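Local coordinates for sugar ABC transporter (Sugar-binding protein) (Bacillus halodurans, PDB 4YO7) that binds myo-inositol between its two lobes and probably serves as the carbohydrate-binding component of an ABC transporter, at residues M158-K163 against L313-N318; G206-D211 against M216-N221; E238-A243 against V256-I261. One frame throughout, in Å; residues are numbered along the deposited sequence.

Interaction 1 of 3, residues M158-K163 against L313-N318; sequences MEEVAK and LVTPEN
At the surface of one lobe of this periplasmic binding protein, helix 150-164 meets the strand 312-314 and the turn after it, through Glu160, Leu313 and Thr315. Glu160 reaches across with CG anti to the backbone N (chi1 -178°), and the bend at chi2 (63°) sets the carboxylate beside Leu313 CD2 and Thr315 CG2. The side chain crosses both partners at about a right angle. Its CB lies 3.9 Å from Leu313 CD1, while Glu160 OE1 is 3.7 Å from Leu313 CD2 and OE2 is 4.0 Å from Thr315 CG2. The carboxylate therefore rests against methyl groups, and the touch is van der Waals in kind. With an alanine here, keeping only CB, Thr315 CG2 would probably be left without its neighbour on the helix and Leu313 with just the CB contact. Within the turn, Asn318 ties the backbone together: its ND2 donates to Leu313 O at 3.1 Å and its OD1 accepts from Thr315 N at 2.8 Å, so the amide is gripped at both ends. Val278 touches both Glu160 and Leu313. The end of the small antiparallel pair 279-281/312-314 and its turn thus rest against helix 150-164 at the surface of the periplasmic binding protein fold.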
loop_
_atom_site.group_PDB
_atom_site.type_symbol
_atom_site.label_atom_id
_atom_site.label_comp_id
_atom_site.label_asym_id
_atom_site.label_seq_id
_atom_site.Cartn_x
_atom_site.Cartn_y
_atom_site.Cartn_z
HETATM N N MSE A 158 -5.570 6.776 12.968
HETATM C CA MSE A 158 -5.265 7.171 14.328
HETATM C C MSE A 158 -6.312 8.117 14.897
HETATM O O MSE A 158 -6.534 8.138 16.105
HETATM C CB MSE A 158 -3.872 7.807 14.391
HETATM C CG MSE A 158 -3.338 8.009 15.769
HETATM SE SE MSE A 158 -3.056 6.345 16.767
HETATM C CE MSE A 158 -3.858 6.845 18.449
ATOM N N GLU A 159 -6.989 8.880 14.050
ATOM C CA GLU A 159 -8.138 9.639 14.535
ATOM C C GLU A 159 -9.165 8.714 15.196
ATOM O O GLU A 159 -9.711 9.021 16.256
ATOM C CB GLU A 159 -8.806 10.395 13.395
ATOM C CG GLU A 159 -8.183 11.701 12.993
ATOM C CD GLU A 159 -8.815 12.225 11.709
ATOM O OE1 GLU A 159 -9.944 11.776 11.381
ATOM O OE2 GLU A 159 -8.183 13.064 11.029
ATOM N N GLU A 160 -9.434 7.581 14.564
ATOM C CA GLU A 160 -10.467 6.688 15.071
ATOM C C GLU A 160 -9.958 5.982 16.328
ATOM O O GLU A 160 -10.694 5.841 17.314
ATOM C CB GLU A 160 -10.887 5.686 13.989
ATOM C CG GLU A 160 -11.996 4.740 14.415
ATOM C CD GLU A 160 -13.312 5.425 14.734
ATOM O OE1 GLU A 160 -13.527 6.604 14.359
ATOM O OE2 GLU A 160 -14.146 4.773 15.398
ATOM N N VAL A 161 -8.691 5.569 16.329
ATOM C CA VAL A 161 -8.132 4.924 17.520
ATOM C C VAL A 161 -8.185 5.888 18.704
ATOM O O VAL A 161 -8.536 5.500 19.820
ATOM C CB VAL A 161 -6.667 4.426 17.275
ATOM C CG1 VAL A 161 -6.024 3.966 18.562
ATOM C CG2 VAL A 161 -6.650 3.314 16.253
ATOM N N ALA A 162 -7.846 7.149 18.461
ATOM C CA ALA A 162 -7.913 8.171 19.509
ATOM C C ALA A 162 -9.336 8.301 20.073
ATOM O O ALA A 162 -9.512 8.397 21.287
ATOM C CB ALA A 162 -7.450 9.501 18.979
ATOM N N LYS A 163 -10.335 8.296 19.196
ATOM C CA LYS A 163 -11.726 8.345 19.656
ATOM C C LYS A 163 -12.051 7.154 20.538
ATOM O O LYS A 163 -12.679 7.306 21.590
ATOM C CB LYS A 163 -12.691 8.409 18.473
ATOM C CG LYS A 163 -12.675 9.752 17.794
ATOM C CD LYS A 163 -13.518 9.777 16.532
ATOM C CE LYS A 163 -13.236 11.032 15.700
ATOM N NZ LYS A 163 -13.869 10.994 14.341
ATOM N N LEU A 313 -12.154 5.258 5.927
ATOM C CA LEU A 313 -12.157 4.621 7.238
ATOM C C LEU A 313 -13.146 3.470 7.273
ATOM O O LEU A 313 -14.287 3.614 6.833
ATOM C CB LEU A 313 -12.512 5.629 8.331
ATOM C CG LEU A 313 -12.567 5.083 9.757
ATOM C CD1 LEU A 313 -11.181 4.641 10.243
ATOM C CD2 LEU A 313 -13.164 6.121 10.692
ATOM N N VAL A 314 -12.714 2.331 7.811
ATOM C CA VAL A 314 -13.599 1.185 7.992
ATOM C C VAL A 314 -13.680 0.795 9.468
ATOM O O VAL A 314 -12.648 0.602 10.135
ATOM C CB VAL A 314 -13.129 -0.038 7.183
ATOM C CG1 VAL A 314 -14.173 -1.165 7.277
ATOM C CG2 VAL A 314 -12.857 0.340 5.727
ATOM N N THR A 315 -14.903 0.684 9.967
ATOM C CA THR A 315 -15.147 0.270 11.345
ATOM C C THR A 315 -16.263 -0.771 11.327
ATOM O O THR A 315 -16.892 -0.981 10.300
ATOM C CB THR A 315 -15.551 1.455 12.247
ATOM O OG1 THR A 315 -16.862 1.911 11.890
ATOM C CG2 THR A 315 -14.554 2.604 12.121
ATOM N N PRO A 316 -16.512 -1.421 12.468
ATOM C CA PRO A 316 -17.542 -2.469 12.479
ATOM C C PRO A 316 -18.909 -1.945 12.055
ATOM O O PRO A 316 -19.766 -2.716 11.639
ATOM C CB PRO A 316 -17.536 -2.937 13.938
ATOM C CG PRO A 316 -16.136 -2.676 14.374
ATOM C CD PRO A 316 -15.757 -1.384 13.728
ATOM N N GLU A 317 -19.083 -0.635 12.110
ATOM C CA GLU A 317 -20.339 -0.006 11.732
ATOM C C GLU A 317 -20.576 0.047 10.214
ATOM O O GLU A 317 -21.723 0.112 9.783
ATOM C CB GLU A 317 -20.383 1.403 12.312
ATOM C CG GLU A 317 -19.747 1.490 13.692
ATOM C CD GLU A 317 -20.243 2.670 14.498
ATOM O OE1 GLU A 317 -20.723 3.651 13.886
ATOM O OE2 GLU A 317 -20.155 2.608 15.743
ATOM N N ASN A 318 -19.518 0.023 9.406
ATOM C CA ASN A 318 -19.677 0.020 7.943
ATOM C C ASN A 318 -18.943 -1.118 7.241
ATOM O O ASN A 318 -18.790 -1.093 6.031
ATOM C CB ASN A 318 -19.228 1.367 7.335
ATOM C CG ASN A 318 -17.749 1.674 7.562
ATOM O OD1 ASN A 318 -17.004 0.854 8.081
ATOM N ND2 ASN A 318 -17.329 2.879 7.179
#

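Interaction 2 of 3, residues G206-D211 against M216-N221; sequences GTAKFD and MRLMEN
Leu218, on helix 212-224, carries this contact, with Ala208 and Gly206 of the opposite segment as its main partners. One branch does the touching. Leu218 CD2 comes to 3.7 Å from Gly206 O and 3.9 Å from Thr207 O, so a single methyl rests on two successive peptide carbonyl oxygens. The alanine methyl joins them, with Ala208 CB 4.0 Å from Leu218 CD2. The branch gets there because CG of Leu218 stands anti to the backbone N (chi1 178°), which extends the side chain from the helix toward the end of strand 200-207. Ala208 points its CB at the helix; Gly206 has only backbone to offer, and CD2 lies against its carbonyl group. Toward the sheet, Leu218 also touches Met174 of strand 169-175, which makes it part of the layer between helix and sheet.

The chain turns sharply after the strand. Ala208 to Asp211 form a type I' beta turn closed by Asp211 N to Ala208 O at 2.9 Å, and Lys209 N donates to Thr207 OG1 at 3.2 Å, an ST turn; the same hydroxyl is also bonded to Gly176 O. Asp211 then sits at the N-cap of the helix, its OD2 accepting from Glu214 N. Strand, tight turn, capped helix folded back on the strand's end: this is the beta-alpha portion of a beta-alpha-beta unit, as in the Rossmann-like lobes of this family.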
loop_
_atom_site.group_PDB
_atom_site.type_symbol
_atom_site.label_atom_id
_atom_site.label_comp_id
_atom_site.label_asym_id
_atom_site.label_seq_id
_atom_site.Cartn_x
_atom_site.Cartn_y
_atom_site.Cartn_z
ATOM N N GLY A 206 8.383 -0.116 16.222
ATOM C CA GLY A 206 9.271 -1.037 15.568
ATOM C C GLY A 206 8.703 -1.465 14.238
ATOM O O GLY A 206 7.516 -1.301 14.002
ATOM N N THR A 207 9.544 -2.046 13.392
ATOM C CA THR A 207 9.098 -2.493 12.067
ATOM C C THR A 207 8.826 -3.999 12.017
ATOM O O THR A 207 9.602 -4.832 12.525
ATOM C CB THR A 207 10.112 -2.119 10.986
ATOM O OG1 THR A 207 9.655 -2.556 9.702
ATOM C CG2 THR A 207 11.459 -2.729 11.258
ATOM N N ALA A 208 7.712 -4.347 11.388
ATOM C CA ALA A 208 7.415 -5.752 11.079
ATOM C C ALA A 208 7.222 -5.929 9.566
ATOM O O ALA A 208 6.620 -6.895 9.102
ATOM C CB ALA A 208 6.207 -6.260 11.880
ATOM N N LYS A 209 7.827 -5.024 8.799
ATOM C CA LYS A 209 8.140 -5.271 7.396
ATOM C C LYS A 209 6.921 -5.633 6.539
ATOM O O LYS A 209 7.039 -6.393 5.588
ATOM C CB LYS A 209 9.194 -6.377 7.293
ATOM C CG LYS A 209 10.455 -6.084 8.104
ATOM C CD LYS A 209 11.446 -7.244 8.064
ATOM C CE LYS A 209 12.677 -6.950 8.905
ATOM N NZ LYS A 209 13.749 -6.297 8.133
ATOM N N PHE A 210 5.776 -5.040 6.865
ATOM C CA PHE A 210 4.486 -5.281 6.200
ATOM C C PHE A 210 4.062 -6.743 6.213
ATOM O O PHE A 210 3.160 -7.133 5.442
ATOM C CB PHE A 210 4.504 -4.768 4.758
ATOM C CG PHE A 210 4.344 -3.270 4.610
ATOM C CD1 PHE A 210 3.454 -2.540 5.398
ATOM C CD2 PHE A 210 5.059 -2.603 3.640
ATOM C CE1 PHE A 210 3.283 -1.195 5.211
ATOM C CE2 PHE A 210 4.896 -1.250 3.465
ATOM C CZ PHE A 210 4.010 -0.544 4.266
ATOM N N ASP A 211 4.654 -7.537 7.117
ATOM C CA ASP A 211 4.515 -8.995 7.108
ATOM C C ASP A 211 3.755 -9.547 8.331
ATOM O O ASP A 211 3.969 -9.103 9.465
ATOM C CB ASP A 211 5.918 -9.621 7.024
ATOM C CG ASP A 211 5.878 -11.117 6.912
ATOM O OD1 ASP A 211 5.623 -11.605 5.798
ATOM O OD2 ASP A 211 6.098 -11.799 7.927
HETATM N N MSE A 216 3.558 -10.910 14.170
HETATM C CA MSE A 216 3.331 -11.797 15.312
HETATM C C MSE A 216 4.561 -11.810 16.232
HETATM O O MSE A 216 4.421 -11.733 17.454
HETATM C CB MSE A 216 2.994 -13.209 14.859
HETATM C CG MSE A 216 2.668 -14.095 16.019
HETATM SE SE MSE A 216 2.161 -15.845 15.308
HETATM C CE MSE A 216 3.975 -16.480 14.920
ATOM N N ARG A 217 5.756 -11.881 15.637
ATOM C CA ARG A 217 6.989 -11.980 16.403
ATOM C C ARG A 217 7.228 -10.691 17.146
ATOM O O ARG A 217 7.543 -10.708 18.325
ATOM C CB ARG A 217 8.189 -12.314 15.507
ATOM C CG ARG A 217 9.506 -12.411 16.275
ATOM C CD ARG A 217 10.634 -12.991 15.422
ATOM N NE ARG A 217 11.041 -12.071 14.359
ATOM C CZ ARG A 217 12.031 -11.183 14.455
ATOM N NH1 ARG A 217 12.756 -11.084 15.566
ATOM N NH2 ARG A 217 12.305 -10.393 13.426
ATOM N N LEU A 218 7.021 -9.562 16.477
ATOM C CA LEU A 218 7.212 -8.283 17.106
ATOM C C LEU A 218 6.253 -8.123 18.278
ATOM O O LEU A 218 6.653 -7.713 19.366
ATOM C CB LEU A 218 7.033 -7.153 16.091
ATOM C CG LEU A 218 7.167 -5.722 16.606
ATOM C CD1 LEU A 218 8.484 -5.545 17.384
ATOM C CD2 LEU A 218 7.037 -4.721 15.440
HETATM N N MSE A 219 4.975 -8.435 18.064
HETATM C CA MSE A 219 4.000 -8.347 19.150
HETATM C C MSE A 219 4.409 -9.223 20.341
HETATM O O MSE A 219 4.280 -8.807 21.495
HETATM C CB MSE A 219 2.621 -8.755 18.682
HETATM C CG MSE A 219 1.524 -8.522 19.681
HETATM SE SE MSE A 219 1.112 -6.641 19.836
HETATM C CE MSE A 219 1.667 -6.375 21.650
ATOM N N GLU A 220 4.877 -10.436 20.059
ATOM C CA GLU A 220 5.344 -11.342 21.099
ATOM C C GLU A 220 6.446 -10.690 21.932
ATOM O O GLU A 220 6.422 -10.763 23.172
ATOM C CB GLU A 220 5.854 -12.648 20.489
ATOM C CG GLU A 220 4.756 -13.617 20.056
ATOM C CD GLU A 220 5.276 -14.816 19.253
ATOM O OE1 GLU A 220 6.494 -14.906 18.991
ATOM O OE2 GLU A 220 4.457 -15.677 18.885
ATOM N N ASN A 221 7.415 -10.077 21.257
ATOM C CA ASN A 221 8.525 -9.425 21.935
ATOM C C ASN A 221 8.040 -8.238 22.758
ATOM O O ASN A 221 8.480 -8.021 23.889
ATOM C CB ASN A 221 9.587 -9.006 20.914
ATOM C CG ASN A 221 10.307 -10.205 20.317
ATOM O OD1 ASN A 221 10.247 -11.304 20.869
ATOM N ND2 ASN A 221 11.000 -10.005 19.214
#

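Interaction 3 of 3, residues E238-A243 against V256-I261. With MG (magnesium ion), chain C.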
loop_
_atom_site.group_PDB
_atom_site.type_symbol
_atom_site.label_atom_id
_atom_site.label_comp_id
_atom_site.label_asym_id
_atom_site.label_seq_id
_atom_site.Cartn_x
_atom_site.Cartn_y
_atom_site.Cartn_z
ATOM N N GLU A 238 -1.712 -6.730 7.291
ATOM C CA GLU A 238 -0.994 -7.976 7.544
ATOM C C GLU A 238 -0.300 -7.940 8.905
ATOM O O GLU A 238 -0.377 -8.901 9.666
ATOM C CB GLU A 238 0.022 -8.268 6.442
ATOM C CG GLU A 238 -0.608 -8.822 5.189
ATOM C CD GLU A 238 -1.330 -10.168 5.440
ATOM O OE1 GLU A 238 -0.642 -11.159 5.738
ATOM O OE2 GLU A 238 -2.581 -10.231 5.353
HETATM N N MSE A 239 0.366 -6.834 9.229
HETATM C CA MSE A 239 1.035 -6.759 10.533
HETATM C C MSE A 239 0.039 -6.789 11.683
HETATM O O MSE A 239 0.280 -7.463 12.698
HETATM C CB MSE A 239 1.924 -5.520 10.622
HETATM C CG MSE A 239 3.125 -5.653 9.709
HETATM SE SE MSE A 239 4.313 -4.120 9.827
HETATM C CE MSE A 239 3.105 -2.679 9.353
ATOM N N ALA A 240 -1.084 -6.091 11.514
ATOM C CA ALA A 240 -2.132 -6.066 12.534
ATOM C C ALA A 240 -2.668 -7.461 12.777
ATOM O O ALA A 240 -2.897 -7.844 13.916
ATOM C CB ALA A 240 -3.252 -5.119 12.131
ATOM N N LEU A 241 -2.825 -8.234 11.707
ATOM C CA LEU A 241 -3.328 -9.605 11.826
ATOM C C LEU A 241 -2.328 -10.492 12.565
ATOM O O LEU A 241 -2.704 -11.377 13.347
ATOM C CB LEU A 241 -3.634 -10.175 10.439
ATOM C CG LEU A 241 -4.839 -9.527 9.744
ATOM C CD1 LEU A 241 -4.994 -10.048 8.313
ATOM C CD2 LEU A 241 -6.161 -9.717 10.497
ATOM N N GLY A 242 -1.040 -10.249 12.338
ATOM C CA GLY A 242 -0.010 -10.931 13.100
ATOM C C GLY A 242 -0.048 -10.573 14.577
ATOM O O GLY A 242 0.087 -11.432 15.441
ATOM N N ALA A 243 -0.243 -9.295 14.880
ATOM C CA ALA A 243 -0.333 -8.877 16.276
ATOM C C ALA A 243 -1.518 -9.528 16.974
ATOM O O ALA A 243 -1.427 -9.946 18.136
ATOM C CB ALA A 243 -0.436 -7.402 16.359
ATOM N N VAL A 256 -6.677 -4.662 24.249
ATOM C CA VAL A 256 -5.872 -3.843 23.357
ATOM C C VAL A 256 -6.676 -3.525 22.100
ATOM O O VAL A 256 -7.306 -4.408 21.542
ATOM C CB VAL A 256 -4.541 -4.573 22.984
ATOM C CG1 VAL A 256 -3.710 -3.768 22.074
ATOM C CG2 VAL A 256 -3.735 -4.838 24.231
ATOM N N ILE A 257 -6.672 -2.259 21.683
ATOM C CA ILE A 257 -7.256 -1.864 20.408
ATOM C C ILE A 257 -6.228 -2.195 19.311
ATOM O O ILE A 257 -5.049 -1.908 19.477
ATOM C CB ILE A 257 -7.620 -0.351 20.415
ATOM C CG1 ILE A 257 -8.766 -0.101 21.403
ATOM C CG2 ILE A 257 -7.998 0.150 19.012
ATOM C CD1 ILE A 257 -9.140 1.351 21.553
ATOM N N VAL A 258 -6.667 -2.826 18.220
ATOM C CA VAL A 258 -5.785 -3.135 17.087
ATOM C C VAL A 258 -6.292 -2.433 15.837
ATOM O O VAL A 258 -7.483 -2.467 15.522
ATOM C CB VAL A 258 -5.695 -4.658 16.828
ATOM C CG1 VAL A 258 -4.680 -4.977 15.728
ATOM C CG2 VAL A 258 -5.319 -5.382 18.119
ATOM N N ALA A 259 -5.363 -1.816 15.126
ATOM C CA ALA A 259 -5.667 -1.090 13.896
ATOM C C ALA A 259 -4.705 -1.461 12.774
ATOM O O ALA A 259 -3.499 -1.626 12.996
ATOM C CB ALA A 259 -5.634 0.404 14.165
ATOM N N GLY A 260 -5.254 -1.539 11.553
ATOM C CA GLY A 260 -4.475 -1.745 10.340
ATOM C C GLY A 260 -4.867 -0.772 9.241
ATOM O O GLY A 260 -5.663 0.148 9.474
ATOM N N ILE A 261 -4.280 -0.970 8.060
ATOM C CA ILE A 261 -4.600 -0.214 6.844
ATOM C C ILE A 261 -4.582 -1.188 5.684
ATOM O O ILE A 261 -3.690 -2.029 5.625
ATOM C CB ILE A 261 -3.583 0.962 6.589
ATOM C CG1 ILE A 261 -3.772 2.044 7.673
ATOM C CG2 ILE A 261 -3.736 1.568 5.180
ATOM C CD1 ILE A 261 -2.683 3.091 7.734
HETATM MG MG MG C . -9.070 -5.801 21.097
HETATM O O HOH W 1 -9.143 -5.849 19.010
HETATM O O HOH W 2 -10.590 -4.386 21.431
HETATM O O HOH W 3 -10.826 -6.908 20.879
#
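Ala240 and Val258 meet inside the beta-alpha-beta unit formed by strand 231-234, helix 237-249 and strand 257-259, where the helix packs on the parallel sheet in which 257-259 is one of the two outermost strands. The two side chains point at each other from helix and strand. Val258 sends its CG1 to the helix: this methyl stands anti to the backbone N (chi1 -175°) and touches Ala240 twice, lying 3.9 Å from its CB and 3.8 Å from its carbonyl O. The methyl thus spans the alanine side chain and the helix backbone just beyond it.

Ala240 CB, in turn, faces the strand where it runs on past Val258. It comes to 3.6 Å from Ala259 O and 4.0 Å from Gly260 CA. Ala259 points its own CB away from the helix, so it meets Ala240 through its carbonyl oxygen, while its methyl turns to Gln157 of helix 150-164 on the other face of the sheet. At Gly260 the backbones draw closest, with 5.4 Å between Ala240 CA and Gly260 CA. Gly260, having no side chain, lets its CA come this near to the alanine methyl. Ile244 and Leu247, further along the helix, continue the apolar cover over Val258.

Polar partners come from outside the two segments. Glu238, whose CB points away from the strand, has its carboxylate in a salt bridge with Arg212, and Val258 N donates to Asp277 OD2. Just before the strand, Val256 O binds a magnesium ion together with Leu253 O: Val256 O is 2.3 Å from the metal, and three waters complete the modelled ligands, each with its O 2.1 Å from magnesium.

In the fold
Interaction 3 is core and interaction 1 surface, with interaction 2 partly buried between those extremes. Interactions 2 and 3 reach the same four-stranded parallel sheet, at its two outermost strands, 200-207 and 257-259, and meet where Met239 SE lies 3.4 Å from Phe210 N. Interaction 1 adds helix 150-164 and the late strand 312-314, and touches interaction 3 through Val161 CG2 and Ala259 CB, 3.7 Å apart. All three are van der Waals contacts, but the chemistry shifts with depth: a carboxylate over methyls outside, a leucine methyl on carbonyls where burial is partial, and small residues closely packed within. Along the chain, interaction 1 encloses the other two, which follow in series.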